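PDB 3K17: Lin0012 protein from Listeria innocua, which probably acts as an ATP-dependent phosphomevalonate kinase of the GHMP family, phosphorylating phosphomevalonate in the mevalonate route to isopentenyl diphosphate. Local coordinates for the interface of chains A and B. Coordinates in Å, arbitrary orientation; residue numbers count along the deposited sequence, not the author numbering. Chains: chain A/B, Lin0012 protein.

The interface of chains A and B. Residues chain A 227-228, 231-232, 235; chain B 231-232, 234-235, 238-239.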
ATOM      1  N   GLY A 227       7.081   6.482 -26.472  1.00 48.96           N
ATOM      2  CA  GLY A 227       7.869   5.845 -25.434  1.00 46.50           C
ATOM      3  C   GLY A 227       8.664   4.655 -25.920  1.00 45.54           C
ATOM      4  O   GLY A 227       9.891   4.627 -25.807  1.00 45.11           O
ATOM      5  N   LYS A 228       7.961   3.674 -26.476  1.00 43.40           N
ATOM      6  CA  LYS A 228       8.595   2.462 -26.972  1.00 43.87           C
ATOM      7  C   LYS A 228       9.778   2.745 -27.904  1.00 42.95           C
ATOM      8  O   LYS A 228      10.852   2.168 -27.740  1.00 40.80           O
ATOM      9  CB  LYS A 228       7.566   1.600 -27.700  1.00 45.29           C
ATOM     10  CG  LYS A 228       7.920   0.126 -27.731  1.00 48.98           C
ATOM     11  CD  LYS A 228       7.101  -0.618 -28.769  1.00 51.21           C
ATOM     12  CE  LYS A 228       7.531  -0.228 -30.180  1.00 53.57           C
ATOM     13  NZ  LYS A 228       6.756  -0.949 -31.227  1.00 54.58           N
ATOM     14  N   SER A 231      12.717   4.787 -25.998  1.00 38.95           N
ATOM     15  CA  SER A 231      13.423   3.913 -25.070  1.00 38.95           C
ATOM     16  C   SER A 231      14.310   2.927 -25.830  1.00 40.01           C
ATOM     17  O   SER A 231      15.422   2.622 -25.399  1.00 39.74           O
ATOM     18  CB  SER A 231      12.431   3.150 -24.187  1.00 38.42           C
ATOM     19  OG  SER A 231      11.657   2.235 -24.942  1.00 37.40           O
ATOM     20  N   GLN A 232      13.820   2.435 -26.964  1.00 39.97           N
ATOM     21  CA  GLN A 232      14.596   1.496 -27.762  1.00 40.81           C
ATOM     22  C   GLN A 232      15.864   2.171 -28.286  1.00 40.78           C
ATOM     23  O   GLN A 232      16.948   1.588 -28.233  1.00 40.03           O
ATOM     24  CB  GLN A 232      13.758   0.965 -28.931  1.00 41.88           C
ATOM     25  CG  GLN A 232      12.574   0.106 -28.501  1.00 45.31           C
ATOM     26  CD  GLN A 232      11.717  -0.358 -29.670  1.00 47.73           C
ATOM     27  OE1 GLN A 232      11.263   0.449 -30.485  1.00 47.61           O
ATOM     28  NE2 GLN A 232      11.484  -1.664 -29.751  1.00 47.78           N
ATOM     29  N   ALA A 235      18.469   2.858 -25.575  1.00 43.39           N
ATOM     30  CA  ALA A 235      19.150   1.616 -25.239  1.00 43.00           C
ATOM     31  C   ALA A 235      20.160   1.293 -26.331  1.00 42.85           C
ATOM     32  O   ALA A 235      21.264   0.829 -26.048  1.00 42.37           O
ATOM     33  CB  ALA A 235      18.146   0.484 -25.101  1.00 42.66           C
TER
ATOM     34  N   SER B 231      19.056   0.306 -19.281  1.00 48.90           N
ATOM     35  CA  SER B 231      18.348   0.892 -20.417  1.00 47.96           C
ATOM     36  C   SER B 231      17.541  -0.178 -21.143  1.00 46.45           C
ATOM     37  O   SER B 231      16.427   0.079 -21.599  1.00 46.62           O
ATOM     38  CB  SER B 231      19.336   1.547 -21.386  1.00 47.72           C
ATOM     39  OG  SER B 231      20.250   0.598 -21.908  1.00 48.44           O
ATOM     40  N   GLN B 232      18.112  -1.375 -21.248  1.00 45.90           N
ATOM     41  CA  GLN B 232      17.442  -2.498 -21.897  1.00 45.59           C
ATOM     42  C   GLN B 232      16.143  -2.839 -21.174  1.00 44.73           C
ATOM     43  O   GLN B 232      15.092  -2.965 -21.799  1.00 43.95           O
ATOM     44  CB  GLN B 232      18.342  -3.728 -21.891  1.00 47.60           C
ATOM     45  CG  GLN B 232      19.497  -3.676 -22.863  1.00 51.48           C
ATOM     46  CD  GLN B 232      20.522  -4.753 -22.577  1.00 53.84           C
ATOM     47  OE1 GLN B 232      21.241  -4.688 -21.578  1.00 55.32           O
ATOM     48  NE2 GLN B 232      20.588  -5.757 -23.446  1.00 56.40           N
ATOM     49  N   HIS B 234      14.447  -0.990 -19.127  1.00 40.54           N
ATOM     50  CA  HIS B 234      13.530   0.134 -19.230  1.00 39.71           C
ATOM     51  C   HIS B 234      12.800   0.049 -20.569  1.00 37.84           C
ATOM     52  O   HIS B 234      11.606   0.335 -20.661  1.00 37.68           O
ATOM     53  CB  HIS B 234      14.295   1.457 -19.140  1.00 41.02           C
ATOM     54  CG  HIS B 234      13.417   2.664 -19.233  1.00 42.51           C
ATOM     55  ND1 HIS B 234      12.479   2.978 -18.272  1.00 43.40           N
ATOM     56  CD2 HIS B 234      13.306   3.615 -20.191  1.00 43.60           C
ATOM     57  CE1 HIS B 234      11.827   4.068 -18.635  1.00 43.48           C
ATOM     58  NE2 HIS B 234      12.309   4.475 -19.795  1.00 44.58           N
ATOM     59  N   ALA B 235      13.535  -0.342 -21.603  1.00 36.13           N
ATOM     60  CA  ALA B 235      12.967  -0.473 -22.937  1.00 36.95           C
ATOM     61  C   ALA B 235      11.988  -1.639 -22.948  1.00 36.33           C
ATOM     62  O   ALA B 235      10.925  -1.563 -23.564  1.00 34.63           O
ATOM     63  CB  ALA B 235      14.075  -0.713 -23.955  1.00 37.88           C
ATOM     64  N   GLN B 238       8.450  -1.144 -21.855  1.00 34.83           N
ATOM     65  CA  GLN B 238       7.596  -0.550 -22.879  1.00 36.45           C
ATOM     66  C   GLN B 238       7.146  -1.573 -23.913  1.00 36.93           C
ATOM     67  O   GLN B 238       5.962  -1.691 -24.211  1.00 38.50           O
ATOM     68  CB  GLN B 238       8.353   0.571 -23.597  1.00 37.45           C
ATOM     69  CG  GLN B 238       9.057   1.527 -22.665  1.00 38.36           C
ATOM     70  CD  GLN B 238       8.091   2.315 -21.819  1.00 40.26           C
ATOM     71  OE1 GLN B 238       8.415   2.717 -20.705  1.00 42.88           O
ATOM     72  NE2 GLN B 238       6.898   2.554 -22.350  1.00 41.19           N
ATOM     73  N   GLU B 239       8.111  -2.306 -24.452  1.00 37.08           N
ATOM     74  CA  GLU B 239       7.872  -3.313 -25.475  1.00 38.25           C
ATOM     75  C   GLU B 239       7.010  -4.499 -25.031  1.00 37.51           C
ATOM     76  O   GLU B 239       6.224  -5.021 -25.823  1.00 38.05           O
ATOM     77  CB  GLU B 239       9.221  -3.819 -25.998  1.00 41.72           C
ATOM     78  CG  GLU B 239       9.149  -4.903 -27.070  1.00 49.34           C
ATOM     79  CD  GLU B 239       8.679  -4.385 -28.423  1.00 54.06           C
ATOM     80  OE1 GLU B 239       8.687  -5.174 -29.396  1.00 55.64           O
ATOM     81  OE2 GLU B 239       8.299  -3.197 -28.518  1.00 55.75           O
TER
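Helix 226-239 of chain A and helix 227-239 of chain B run antiparallel and side by side, so close that small residues bring the two backbones almost into touch about a local two-fold axis. At the core A:Ser231 lies against B:Ala235, its CB 3.9 Å from the CA of B:Ala235, and the twin contact sets A:Ala235 on B:Ser231. The A:Ser231 hydroxyl occupies the crowded position between backbone N and carbonyl carbon (chi1 67°), which turns OG back over its own helix. There OG of A:Ser231 hydrogen-bonds to A:Lys228 O (2.9 Å) and to A:Gly227 O (3.1 Å), standing above both carbonyl planes. With its hydrogen turned to one or the other of these two carbonyls of its own chain, this hydroxyl meets chain B through carbon: CG of B:Gln238 sits 3.5 Å from OG of A:Ser231. B:Gln238 is bent at chi2 (-66°), and its CB rests 3.9 Å from CA of A:Lys228, so the aliphatic stem does the packing. Ring carbon CD2 of B:His234 comes near CB of A:Ser231. At the rim, A:Lys228 and B:Glu239 cross obliquely, each with CG anti to its backbone N. A bend at chi3 (70°) carries the lysine methylenes past the carboxylate, and the terminal amine forms a loose salt bridge, NZ of A:Lys228 to OE2 of B:Glu239 at 3.8 Å. The A:Gln232 amide lies near the same carboxylate, and its N-H groups may add some favourable polarity. In this part of the two-fold interface the chains meet mainly by close apolar packing; the dimer may or may not persist in solution. On the carboxylate, OE2 of B:Glu239 is the oxygen turned towards chain A, 3.7 Å from NE2 of A:Gln232.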